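Local coordinates for ThiJ/pfpI family protein (Bacillus anthracis, PDB 3EFE) that is of unknown function but belongs to the DJ-1/PfpI family, whose members include chaperones, peptidases and glyoxalases, at residues Q100-G105 against A159-A164; D76-P81 against Q92-R97; W19-L24 against I53-G58. All blocks are in the same frame, centred on the assembly; numbering follows the deposited sequence.

Contact 1: residues Q100-G105 against A159-A164; sequences QALKIG and ANLVTA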
loop_
_atom_site.group_PDB
_atom_site.type_symbol
_atom_site.label_atom_id
_atom_site.label_comp_id
_atom_site.label_asym_id
_atom_site.label_seq_id
_atom_site.Cartn_x
_atom_site.Cartn_y
_atom_site.Cartn_z
ATOM N N GLN D 100 -25.715 10.394 4.089
ATOM C CA GLN D 100 -25.967 11.162 5.331
ATOM C C GLN D 100 -24.654 11.718 5.861
ATOM O O GLN D 100 -24.580 12.893 6.214
ATOM C CB GLN D 100 -26.554 10.289 6.468
ATOM C CG GLN D 100 -27.721 9.334 6.092
ATOM C CD GLN D 100 -27.887 8.166 7.107
ATOM O OE1 GLN D 100 -28.431 7.078 6.765
ATOM N NE2 GLN D 100 -27.385 8.374 8.353
ATOM N N ALA D 101 -23.635 10.847 5.954
ATOM C CA ALA D 101 -22.296 11.285 6.349
ATOM C C ALA D 101 -21.945 12.541 5.605
ATOM O O ALA D 101 -21.497 13.469 6.198
ATOM C CB ALA D 101 -21.245 10.211 6.086
ATOM N N LEU D 102 -22.145 12.574 4.296
ATOM C CA LEU D 102 -21.672 13.710 3.507
ATOM C C LEU D 102 -22.346 14.971 3.979
ATOM O O LEU D 102 -21.682 15.967 4.034
ATOM C CB LEU D 102 -21.873 13.522 1.973
ATOM C CG LEU D 102 -20.799 12.705 1.246
ATOM C CD1 LEU D 102 -21.366 12.012 -0.026
ATOM C CD2 LEU D 102 -19.632 13.595 0.940
ATOM N N LYS D 103 -23.649 14.873 4.322
ATOM C CA LYS D 103 -24.504 15.963 4.905
ATOM C C LYS D 103 -24.034 16.571 6.233
ATOM O O LYS D 103 -23.918 17.795 6.322
ATOM C CB LYS D 103 -25.964 15.516 5.138
ATOM C CG LYS D 103 -26.746 15.228 3.883
ATOM C CD LYS D 103 -28.189 14.685 4.162
ATOM C CE LYS D 103 -28.652 13.599 3.056
ATOM N NZ LYS D 103 -28.949 14.143 1.678
ATOM N N ILE D 104 -23.829 15.730 7.263
ATOM C CA ILE D 104 -23.286 16.212 8.528
ATOM C C ILE D 104 -21.866 16.769 8.417
ATOM O O ILE D 104 -21.385 17.493 9.302
ATOM C CB ILE D 104 -23.359 15.163 9.695
ATOM C CG1 ILE D 104 -23.252 15.927 11.068
ATOM C CG2 ILE D 104 -22.304 13.949 9.527
ATOM C CD1 ILE D 104 -24.004 15.296 12.241
ATOM N N GLY D 105 -21.171 16.437 7.345
ATOM C CA GLY D 105 -19.855 17.039 7.032
ATOM C C GLY D 105 -18.682 16.107 7.269
ATOM O O GLY D 105 -17.553 16.541 7.413
ATOM N N ALA D 159 -14.705 20.496 -1.045
ATOM C CA ALA D 159 -15.336 20.575 0.263
ATOM C C ALA D 159 -14.874 19.267 0.929
ATOM O O ALA D 159 -13.676 19.022 0.942
ATOM C CB ALA D 159 -16.905 20.711 0.169
ATOM N N ASN D 160 -15.806 18.425 1.393
ATOM C CA ASN D 160 -15.496 17.297 2.279
ATOM C C ASN D 160 -15.490 15.949 1.535
ATOM O O ASN D 160 -15.781 14.903 2.130
ATOM C CB ASN D 160 -16.515 17.250 3.434
ATOM C CG ASN D 160 -17.951 16.948 2.952
ATOM O OD1 ASN D 160 -18.430 17.544 1.968
ATOM N ND2 ASN D 160 -18.631 16.020 3.638
ATOM N N LEU D 161 -15.202 15.999 0.226
ATOM C CA LEU D 161 -15.061 14.803 -0.597
ATOM C C LEU D 161 -13.709 14.827 -1.318
ATOM O O LEU D 161 -13.330 15.824 -1.938
ATOM C CB LEU D 161 -16.177 14.720 -1.627
ATOM C CG LEU D 161 -16.055 13.577 -2.648
ATOM C CD1 LEU D 161 -16.597 12.244 -2.072
ATOM C CD2 LEU D 161 -16.761 13.967 -3.935
ATOM N N VAL D 162 -12.980 13.720 -1.222
ATOM C CA VAL D 162 -11.784 13.511 -2.037
ATOM C C VAL D 162 -12.023 12.231 -2.867
ATOM O O VAL D 162 -12.424 11.204 -2.340
ATOM C CB VAL D 162 -10.471 13.430 -1.153
ATOM C CG1 VAL D 162 -9.277 13.233 -2.013
ATOM C CG2 VAL D 162 -10.314 14.704 -0.313
ATOM N N THR D 163 -11.831 12.337 -4.175
ATOM C CA THR D 163 -11.858 11.177 -5.103
ATOM C C THR D 163 -10.494 11.066 -5.830
ATOM O O THR D 163 -9.760 12.051 -6.010
ATOM C CB THR D 163 -12.950 11.299 -6.122
ATOM O OG1 THR D 163 -12.888 12.614 -6.666
ATOM C CG2 THR D 163 -14.311 11.006 -5.505
ATOM N N ALA D 164 -10.165 9.867 -6.251
ATOM C CA ALA D 164 -8.912 9.684 -6.955
ATOM C C ALA D 164 -8.984 8.459 -7.835
ATOM O O ALA D 164 -9.728 7.524 -7.577
ATOM C CB ALA D 164 -7.736 9.525 -5.940
#
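Asn160 ND2 gives a hydrogen bond to Leu102 O, the carbonyl of the last full turn of helix 92-104, at 3.1 Å. The donor lies in the carbonyl plane, on a lone pair, but the N-H...O angle is only 141°, so the bond is bent, and the acceptor stands 25° out of the Asn160 amide plane. The bend and tilt probably reflect a compromise, because ND2 also bonds to Thr106 O. With CG between the backbone N and the carbonyl carbon (chi1 65°), the amide is directed at the helix end. An amide suits the place: its NH2 can meet two main-chain oxygens without bringing charge. Leu102 supplies the apolar side, with CD2 3.8 Å from Asn160 ND2 and 4.4 Å from Leu161 CB. Gly105, whose C lies 3.6 Å from ND2, is the C-prime residue of a Schellman motif. Its positive phi would press a side chain against the preceding carbonyl, so glycine fits. The helix end packs by the start of strand 161-164; the chain then enters strand 107-111, the parallel neighbour of 161-164 in the sheet, and Leu102 and Leu161 both pack on its Val108, while Leu161 also meets Leu118 of helix 113-119.

Contact 2: residues D76-P81 against Q92-R97; sequences DLLILP and QPILER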
loop_
_atom_site.group_PDB
_atom_site.type_symbol
_atom_site.label_atom_id
_atom_site.label_comp_id
_atom_site.label_asym_id
_atom_site.label_seq_id
_atom_site.Cartn_x
_atom_site.Cartn_y
_atom_site.Cartn_z
ATOM N N ASP D 76 -15.338 13.667 10.808
ATOM C CA ASP D 76 -14.716 12.331 10.897
ATOM C C ASP D 76 -14.101 12.104 9.527
ATOM O O ASP D 76 -14.370 12.850 8.600
ATOM C CB ASP D 76 -15.728 11.221 11.274
ATOM C CG ASP D 76 -16.025 11.146 12.834
ATOM O OD1 ASP D 76 -15.202 11.723 13.588
ATOM O OD2 ASP D 76 -17.029 10.495 13.292
ATOM N N LEU D 77 -13.245 11.112 9.407
ATOM C CA LEU D 77 -12.707 10.689 8.087
ATOM C C LEU D 77 -13.177 9.284 7.779
ATOM O O LEU D 77 -12.994 8.368 8.608
ATOM C CB LEU D 77 -11.145 10.783 7.988
ATOM C CG LEU D 77 -10.439 10.183 6.701
ATOM C CD1 LEU D 77 -10.652 11.022 5.387
ATOM C CD2 LEU D 77 -8.907 9.965 7.006
ATOM N N LEU D 78 -13.762 9.127 6.589
ATOM C CA LEU D 78 -14.114 7.790 6.035
ATOM C C LEU D 78 -13.391 7.493 4.725
ATOM O O LEU D 78 -13.654 8.126 3.743
ATOM C CB LEU D 78 -15.609 7.665 5.782
ATOM C CG LEU D 78 -16.136 6.321 5.252
ATOM C CD1 LEU D 78 -15.887 5.142 6.191
ATOM C CD2 LEU D 78 -17.642 6.466 4.884
ATOM N N ILE D 79 -12.453 6.522 4.768
ATOM C CA ILE D 79 -11.711 6.027 3.594
ATOM C C ILE D 79 -12.464 4.847 2.855
ATOM O O ILE D 79 -12.778 3.769 3.437
ATOM C CB ILE D 79 -10.249 5.569 3.957
ATOM C CG1 ILE D 79 -9.525 6.677 4.693
ATOM C CG2 ILE D 79 -9.445 5.120 2.690
ATOM C CD1 ILE D 79 -8.382 6.215 5.639
ATOM N N LEU D 80 -12.726 5.056 1.571
ATOM C CA LEU D 80 -13.258 3.971 0.749
ATOM C C LEU D 80 -12.256 3.554 -0.329
ATOM O O LEU D 80 -12.075 4.242 -1.319
ATOM C CB LEU D 80 -14.594 4.331 0.141
ATOM C CG LEU D 80 -15.515 5.183 1.026
ATOM C CD1 LEU D 80 -16.518 5.886 0.073
ATOM C CD2 LEU D 80 -16.134 4.345 2.156
ATOM N N PRO D 81 -11.637 2.381 -0.151
ATOM C CA PRO D 81 -10.753 1.801 -1.136
ATOM C C PRO D 81 -11.502 1.176 -2.326
ATOM O O PRO D 81 -12.699 0.883 -2.224
ATOM C CB PRO D 81 -10.030 0.699 -0.368
ATOM C CG PRO D 81 -10.837 0.426 0.746
ATOM C CD PRO D 81 -11.795 1.530 1.012
ATOM N N GLN D 92 -24.501 -1.710 -0.144
ATOM C CA GLN D 92 -25.639 -0.776 -0.162
ATOM C C GLN D 92 -25.891 -0.074 1.178
ATOM O O GLN D 92 -26.081 1.128 1.226
ATOM C CB GLN D 92 -26.915 -1.499 -0.671
ATOM C CG GLN D 92 -27.763 -0.655 -1.584
ATOM C CD GLN D 92 -27.049 -0.364 -2.915
ATOM O OE1 GLN D 92 -27.073 0.765 -3.401
ATOM N NE2 GLN D 92 -26.351 -1.377 -3.458
ATOM N N PRO D 93 -25.849 -0.813 2.271
ATOM C CA PRO D 93 -26.032 -0.075 3.510
ATOM C C PRO D 93 -24.976 1.046 3.751
ATOM O O PRO D 93 -25.369 2.174 4.040
ATOM C CB PRO D 93 -25.985 -1.177 4.573
ATOM C CG PRO D 93 -26.197 -2.419 3.855
ATOM C CD PRO D 93 -25.620 -2.238 2.519
ATOM N N ILE D 94 -23.677 0.776 3.578
ATOM C CA ILE D 94 -22.695 1.859 3.728
ATOM C C ILE D 94 -22.906 2.951 2.710
ATOM O O ILE D 94 -22.706 4.123 2.996
ATOM C CB ILE D 94 -21.175 1.422 3.759
ATOM C CG1 ILE D 94 -20.372 2.485 4.564
ATOM C CG2 ILE D 94 -20.627 1.098 2.345
ATOM C CD1 ILE D 94 -18.928 2.324 4.682
ATOM N N LEU D 95 -23.372 2.590 1.538
ATOM C CA LEU D 95 -23.495 3.551 0.453
ATOM C C LEU D 95 -24.664 4.488 0.760
ATOM O O LEU D 95 -24.655 5.660 0.340
ATOM C CB LEU D 95 -23.626 2.784 -0.854
ATOM C CG LEU D 95 -22.701 2.934 -2.084
ATOM C CD1 LEU D 95 -21.334 3.513 -1.890
ATOM C CD2 LEU D 95 -22.637 1.593 -2.791
ATOM N N GLU D 96 -25.624 4.024 1.573
ATOM C CA GLU D 96 -26.765 4.860 1.966
ATOM C C GLU D 96 -26.324 5.842 3.011
ATOM O O GLU D 96 -26.590 7.054 2.891
ATOM C CB GLU D 96 -27.960 4.005 2.393
ATOM C CG GLU D 96 -28.525 3.205 1.125
ATOM C CD GLU D 96 -29.722 2.207 1.379
ATOM O OE1 GLU D 96 -30.078 1.913 2.576
ATOM O OE2 GLU D 96 -30.260 1.670 0.364
ATOM N N ARG D 97 -25.574 5.307 3.977
ATOM C CA ARG D 97 -24.992 6.027 5.120
ATOM C C ARG D 97 -24.037 7.071 4.687
ATOM O O ARG D 97 -23.825 7.990 5.408
ATOM C CB ARG D 97 -24.180 5.073 6.007
ATOM C CG ARG D 97 -24.918 3.873 6.608
ATOM C CD ARG D 97 -25.545 4.131 7.973
ATOM N NE ARG D 97 -24.727 5.020 8.790
ATOM C CZ ARG D 97 -23.880 4.673 9.769
ATOM N NH1 ARG D 97 -23.724 3.426 10.184
ATOM N NH2 ARG D 97 -23.206 5.637 10.367
#
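Ile94 reaches from helix 92-104 to two leucines of strand 77-80, and its CD1 lies 4.3 Å from Leu78 CD2 and equally 4.3 Å from Leu80 CD2. A single methyl therefore meets one branch of each leucine. Residues two apart on a strand present their side chains to the same face of the sheet, which is why both serve as the floor beneath one helical residue. The chain of Ile94 is stretched to bridge the gap: CG1 is roughly anti to the backbone N (chi1 -153°), and CD1 continues the extension (chi2 -178°). With the nearest CA atoms, those of Leu80 and Ile94, 10.1 Å apart, branched aliphatic side chains are well suited to fill the layer between strand and helix. Tyr11 and Leu67 also pack on Ile94, and Leu95 turns to Ala117 and Leu118 of helix 113-119, so this side of the helix is buried. The other side is different in character. Pro93 and Glu96 are exposed on the helix surface, and Arg97 is partly exposed, its NH2 bonding to Cys70 O. The contact is entirely apolar, and it joins the first two elements of a beta-alpha-beta unit, in which helix 92-104 links strand 77-80 to the adjacent parallel strand 107-111, an arrangement of the alpha/beta fold of the DJ-1/PfpI family.

Contact 3: residues W19-L24 against I53-G58; sequences WEYGYL and ITTMGG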
loop_
_atom_site.group_PDB
_atom_site.type_symbol
_atom_site.label_atom_id
_atom_site.label_comp_id
_atom_site.label_asym_id
_atom_site.label_seq_id
_atom_site.Cartn_x
_atom_site.Cartn_y
_atom_site.Cartn_z
ATOM N N TRP D 19 -2.845 -1.422 -2.405
ATOM C CA TRP D 19 -1.919 -0.371 -2.740
ATOM C C TRP D 19 -2.605 0.971 -2.598
ATOM O O TRP D 19 -1.942 1.978 -2.576
ATOM C CB TRP D 19 -1.308 -0.581 -4.108
ATOM C CG TRP D 19 -2.208 -0.323 -5.172
ATOM C CD1 TRP D 19 -2.383 0.856 -5.808
ATOM C CD2 TRP D 19 -3.127 -1.237 -5.744
ATOM N NE1 TRP D 19 -3.316 0.740 -6.718
ATOM C CE2 TRP D 19 -3.827 -0.531 -6.704
ATOM C CE3 TRP D 19 -3.478 -2.578 -5.474
ATOM C CZ2 TRP D 19 -4.831 -1.105 -7.477
ATOM C CZ3 TRP D 19 -4.435 -3.159 -6.242
ATOM C CH2 TRP D 19 -5.130 -2.418 -7.225
ATOM N N GLU D 20 -3.929 0.979 -2.427
ATOM C CA GLU D 20 -4.700 2.218 -2.647
ATOM C C GLU D 20 -4.807 3.037 -1.335
ATOM O O GLU D 20 -4.868 4.270 -1.371
ATOM C CB GLU D 20 -6.041 1.930 -3.294
ATOM C CG GLU D 20 -5.877 1.627 -4.753
ATOM C CD GLU D 20 -7.093 1.284 -5.449
ATOM O OE1 GLU D 20 -8.192 1.311 -4.833
ATOM O OE2 GLU D 20 -6.957 1.015 -6.679
ATOM N N TYR D 21 -4.749 2.361 -0.204
ATOM C CA TYR D 21 -4.927 2.998 1.138
ATOM C C TYR D 21 -3.690 2.965 1.998
ATOM O O TYR D 21 -3.696 3.611 2.998
ATOM C CB TYR D 21 -6.148 2.450 1.948
ATOM C CG TYR D 21 -6.069 0.998 2.070
ATOM C CD1 TYR D 21 -5.197 0.407 2.977
ATOM C CD2 TYR D 21 -6.741 0.162 1.151
ATOM C CE1 TYR D 21 -5.045 -0.960 3.001
ATOM C CE2 TYR D 21 -6.593 -1.182 1.211
ATOM C CZ TYR D 21 -5.777 -1.735 2.126
ATOM O OH TYR D 21 -5.624 -3.065 2.166
ATOM N N GLY D 22 -2.613 2.317 1.566
ATOM C CA GLY D 22 -1.466 2.035 2.423
ATOM C C GLY D 22 -0.679 3.217 2.983
ATOM O O GLY D 22 -0.359 3.243 4.144
ATOM N N TYR D 23 -0.315 4.140 2.103
ATOM C CA TYR D 23 0.246 5.440 2.437
ATOM C C TYR D 23 -0.635 6.222 3.406
ATOM O O TYR D 23 -0.168 6.728 4.455
ATOM C CB TYR D 23 0.385 6.266 1.164
ATOM C CG TYR D 23 1.471 5.858 0.121
ATOM C CD1 TYR D 23 2.807 5.861 0.453
ATOM C CD2 TYR D 23 1.125 5.543 -1.200
ATOM C CE1 TYR D 23 3.757 5.565 -0.454
ATOM C CE2 TYR D 23 2.094 5.191 -2.145
ATOM C CZ TYR D 23 3.406 5.221 -1.757
ATOM O OH TYR D 23 4.409 4.911 -2.634
ATOM N N LEU D 24 -1.906 6.358 3.056
ATOM C CA LEU D 24 -2.779 7.194 3.860
ATOM C C LEU D 24 -2.927 6.671 5.275
ATOM O O LEU D 24 -2.702 7.380 6.232
ATOM C CB LEU D 24 -4.157 7.344 3.178
ATOM C CG LEU D 24 -5.166 8.302 3.812
ATOM C CD1 LEU D 24 -4.512 9.750 4.164
ATOM C CD2 LEU D 24 -6.384 8.419 2.925
ATOM N N ILE D 53 -12.302 -10.371 6.418
ATOM C CA ILE D 53 -12.234 -10.033 5.000
ATOM C C ILE D 53 -10.837 -10.395 4.564
ATOM O O ILE D 53 -9.951 -10.581 5.379
ATOM C CB ILE D 53 -12.594 -8.547 4.766
ATOM C CG1 ILE D 53 -11.498 -7.554 5.210
ATOM C CG2 ILE D 53 -13.834 -8.217 5.572
ATOM C CD1 ILE D 53 -10.361 -7.332 4.266
ATOM N N THR D 54 -10.663 -10.575 3.274
ATOM C CA THR D 54 -9.395 -10.934 2.644
ATOM C C THR D 54 -9.106 -9.830 1.562
ATOM O O THR D 54 -9.947 -9.551 0.682
ATOM C CB THR D 54 -9.525 -12.302 1.968
ATOM O OG1 THR D 54 -9.912 -13.284 2.937
ATOM C CG2 THR D 54 -8.171 -12.740 1.330
ATOM N N THR D 55 -7.974 -9.164 1.652
ATOM C CA THR D 55 -7.676 -8.111 0.664
ATOM C C THR D 55 -7.430 -8.742 -0.680
ATOM O O THR D 55 -7.292 -9.916 -0.736
ATOM C CB THR D 55 -6.489 -7.181 1.105
ATOM O OG1 THR D 55 -5.281 -7.915 1.106
ATOM C CG2 THR D 55 -6.739 -6.580 2.511
ATOM N N MET D 56 -7.426 -7.971 -1.776
ATOM C CA MET D 56 -6.873 -8.438 -3.064
ATOM C C MET D 56 -5.502 -9.046 -2.960
ATOM O O MET D 56 -5.209 -9.952 -3.712
ATOM C CB MET D 56 -6.852 -7.296 -4.123
ATOM C CG MET D 56 -6.499 -7.721 -5.613
ATOM S SD MET D 56 -6.400 -6.275 -6.633
ATOM C CE MET D 56 -5.680 -6.958 -8.069
ATOM N N GLY D 57 -4.648 -8.539 -2.060
ATOM C CA GLY D 57 -3.355 -9.075 -1.831
ATOM C C GLY D 57 -3.373 -10.309 -0.938
ATOM O O GLY D 57 -2.365 -10.968 -0.770
ATOM N N GLY D 58 -4.516 -10.669 -0.378
ATOM C CA GLY D 58 -4.641 -11.940 0.339
ATOM C C GLY D 58 -4.512 -11.809 1.821
ATOM O O GLY D 58 -4.366 -12.792 2.503
#
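The hydroxyl oxygen OG1 of Thr55, a residue whose methyl CG2 touches Tyr21 OH at 3.7 Å, is gripped by several groups: Asp18 OD1, Leu59 N and, weakly, Gly57 N at 3.3 Å. With OG1 between backbone N and carbonyl carbon (chi1 68°), the hydroxyl serves this polar cluster while CG2 turns to Tyr21. Threonine suits the place because one small side chain supplies both a polar and an apolar branch. The carboxylate of Asp18, at the start of helix 18-30, also binds Gly57 N through OD2, so it ties the helix to the turn twice. That turn, Thr55 to Gly58, is of type I and is closed by Gly58 N to Thr55 O at 2.9 Å; the positive phi of Gly58 is easiest for glycine.

Beside it, the extended Met56 chain brings SD to the edge of the Trp19 indole, near its plane: SD is 3.7 Å from CZ3 and 5.0 Å from the centroid of the six-membered ring, 88° off the normal. Glu20 CG lies above one face of this ring, toward the rim, Trp19 NE1 bonds to Gly166 O, and the indole also meets the ring of Tyr23 of the second subunit. The arrangement is a Met-aromatic contact coupled to a type I turn, by which the hairpin of strands 53-54 and 60-61 is joined to helix 18-30 at the dimer interface.

Contacts 1 and 2 adjoin in sequence and share helix 92-104, contact 2 using its first turns and contact 1 its end; their centres are about 10 Å apart, and both reach the same sheet. Contact 3 lies about 16 Å from contact 2 and about 22 Å from contact 1, centre to centre, and across the centre of the chain from contact 1. Contacts 2 and 3 touch: Pro81 CB lies 3.7 Å from Tyr21 CD2, and Ile79 CG1 is 4.0 Å from Leu24 CD2. Near this junction Glu20 packs on Cys112, which follows strand 107-111 and probably occupies the nucleophile-elbow position of DJ-1 relatives.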